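M3DLH protein (Halieaceae bacterium, PDB 7JKA) probably hydrolyses ester or lactone bonds as a dienelactone hydrolase family member of the alpha/beta-hydrolase clan, with phosphotriesterase activity also suggested. Local coordinates at residues L148-T153 and R243-E248. Sequence-based numbering, arbitrary orientation. Where two conformers were deposited one is given.
Sequences LGAIVT and RNLFDE
The CG2 methyl of Val152 touches both Phe246 and Leu245, 3.9 Å from Phe246 CE1 and 4.0 Å from Leu245 CD2. With CG1 anti to the backbone N (chi1 -174°), the CG2 branch stands anti to the carbonyl carbon, and it approaches the phenyl ring obliquely. Two residues back on the same strand face, Ala150 touches the same ring differently: its CB lies near the ring plane at the edge, 3.9 Å from Phe246 CE1 and almost as close to CD1. Leu245 CD2 is a little farther from this alanine, with Ala150 CB 4.3 Å away. Phe246 has CG beside the backbone N (chi1 -74°), and the CD1-CE1 side of its ring comes nearer the strand.

Behind these side chains, strand 150-153 and helix 243-248 run antiparallel at 177°, their axes 9.3 Å apart. The neighbouring parallel strands complete the packing: Phe246 also rests on Ala127 and Ile129, Leu245 on Leu174. Phe250, farther along the same helix, meets the Phe246 ring. At the helix flank, Glu248 forms a salt bridge with Arg172.

This is helix-on-sheet packing of the alpha/beta-hydrolase fold, with helix 232-250 lying along the central strands. Every touching residue is buried and the meeting side chains are apolar, so the two segments are held to each other by van der Waals contact and exclusion of water.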
loop_
_atom_site.group_PDB
_atom_site.type_symbol
_atom_site.label_atom_id
_atom_site.label_comp_id
_atom_site.label_asym_id
_atom_site.label_seq_id
_atom_site.Cartn_x
_atom_site.Cartn_y
_atom_site.Cartn_z
ATOM N N LEU A 148 -10.632 7.733 0.005
ATOM C CA LEU A 148 -10.341 6.329 -0.305
ATOM C C LEU A 148 -11.425 5.467 0.298
ATOM O O LEU A 148 -11.762 5.633 1.473
ATOM C CB LEU A 148 -9.007 5.857 0.280
ATOM C CG LEU A 148 -7.706 6.443 -0.214
ATOM C CD1 LEU A 148 -6.593 6.061 0.745
ATOM C CD2 LEU A 148 -7.417 5.910 -1.610
ATOM N N GLY A 149 -11.946 4.522 -0.485
ATOM C CA GLY A 149 -12.958 3.627 0.040
ATOM C C GLY A 149 -12.397 2.446 0.806
ATOM O O GLY A 149 -13.110 1.873 1.636
ATOM N N ALA A 150 -11.139 2.078 0.560
ATOM C CA ALA A 150 -10.581 0.877 1.177
ATOM C C ALA A 150 -9.073 1.014 1.231
ATOM O O ALA A 150 -8.458 1.607 0.335
ATOM C CB ALA A 150 -10.942 -0.395 0.402
ATOM N N ILE A 151 -8.489 0.489 2.302
ATOM C CA ILE A 151 -7.051 0.464 2.491
ATOM C C ILE A 151 -6.699 -0.926 2.981
ATOM O O ILE A 151 -7.321 -1.412 3.935
ATOM C CB ILE A 151 -6.577 1.507 3.525
ATOM C CG1 ILE A 151 -7.022 2.915 3.128
ATOM C CG2 ILE A 151 -5.084 1.454 3.673
ATOM C CD1 ILE A 151 -8.293 3.317 3.823
ATOM N N VAL A 152 -5.720 -1.570 2.346
ATOM C CA VAL A 152 -5.290 -2.910 2.751
ATOM C C VAL A 152 -3.787 -2.907 2.872
ATOM O O VAL A 152 -3.090 -2.469 1.946
ATOM C CB VAL A 152 -5.736 -3.996 1.753
ATOM C CG1 VAL A 152 -5.364 -5.387 2.326
ATOM C CG2 VAL A 152 -7.239 -3.909 1.502
ATOM N N THR A 153 -3.272 -3.377 4.005
ATOM C CA THR A 153 -1.832 -3.468 4.201
ATOM C C THR A 153 -1.388 -4.919 4.287
ATOM O O THR A 153 -2.117 -5.789 4.774
ATOM C CB THR A 153 -1.371 -2.715 5.458
ATOM O OG1 THR A 153 -1.828 -3.382 6.655
ATOM C CG2 THR A 153 -1.937 -1.321 5.454
ATOM N N ARG A 243 -9.438 -8.939 -2.041
ATOM C CA ARG A 243 -10.441 -8.994 -3.103
ATOM C C ARG A 243 -11.856 -8.974 -2.538
ATOM O O ARG A 243 -12.735 -8.312 -3.094
ATOM C CB ARG A 243 -10.240 -10.237 -3.968
ATOM C CG ARG A 243 -9.019 -10.217 -4.859
ATOM C CD ARG A 243 -9.010 -11.465 -5.755
ATOM N NE ARG A 243 -10.157 -11.470 -6.669
ATOM C CZ ARG A 243 -10.457 -12.456 -7.517
ATOM N NH1 ARG A 243 -9.695 -13.539 -7.589
ATOM N NH2 ARG A 243 -11.514 -12.347 -8.307
ATOM N N ASN A 244 -12.102 -9.697 -1.437
ATOM C CA ASN A 244 -13.443 -9.694 -0.843
ATOM C C ASN A 244 -13.828 -8.303 -0.353
ATOM O O ASN A 244 -14.989 -7.898 -0.476
ATOM C CB ASN A 244 -13.541 -10.679 0.327
ATOM C CG ASN A 244 -13.428 -12.148 -0.096
ATOM O OD1 ASN A 244 -13.704 -12.521 -1.229
ATOM N ND2 ASN A 244 -13.043 -12.998 0.863
ATOM N N LEU A 245 -12.875 -7.574 0.240
ATOM C CA LEU A 245 -13.150 -6.213 0.705
ATOM C C LEU A 245 -13.418 -5.286 -0.469
ATOM O O LEU A 245 -14.383 -4.512 -0.457
ATOM C CB LEU A 245 -11.979 -5.680 1.531
ATOM C CG LEU A 245 -12.188 -4.278 2.120
ATOM C CD1 LEU A 245 -13.417 -4.238 3.029
ATOM C CD2 LEU A 245 -10.952 -3.844 2.888
ATOM N N PHE A 246 -12.583 -5.370 -1.503
ATOM C CA PHE A 246 -12.798 -4.542 -2.688
ATOM C C PHE A 246 -14.160 -4.824 -3.316
ATOM O O PHE A 246 -14.873 -3.890 -3.707
ATOM C CB PHE A 246 -11.685 -4.789 -3.700
ATOM C CG PHE A 246 -10.357 -4.159 -3.327
ATOM C CD1 PHE A 246 -10.201 -3.421 -2.158
ATOM C CD2 PHE A 246 -9.254 -4.356 -4.139
ATOM C CE1 PHE A 246 -8.966 -2.847 -1.833
ATOM C CE2 PHE A 246 -8.016 -3.776 -3.828
ATOM C CZ PHE A 246 -7.873 -3.034 -2.686
ATOM N N ASP A 247 -14.546 -6.104 -3.412
ATOM C CA ASP A 247 -15.847 -6.429 -4.001
ATOM C C ASP A 247 -16.974 -5.803 -3.196
ATOM O O ASP A 247 -17.968 -5.311 -3.751
ATOM C CB ASP A 247 -16.043 -7.948 -4.056
ATOM C CG ASP A 247 -15.265 -8.607 -5.155
ATOM O OD1 ASP A 247 -14.679 -7.897 -6.002
ATOM O OD2 ASP A 247 -15.238 -9.854 -5.171
ATOM N N GLU A 248 -16.842 -5.834 -1.872
ATOM C CA GLU A 248 -17.850 -5.244 -1.003
ATOM C C GLU A 248 -17.995 -3.752 -1.275
ATOM O O GLU A 248 -19.112 -3.228 -1.396
ATOM C CB GLU A 248 -17.445 -5.519 0.446
ATOM C CG GLU A 248 -18.384 -5.039 1.499
ATOM C CD GLU A 248 -17.726 -5.110 2.866
ATOM O OE1 GLU A 248 -17.580 -6.228 3.411
ATOM O OE2 GLU A 248 -17.326 -4.045 3.376
#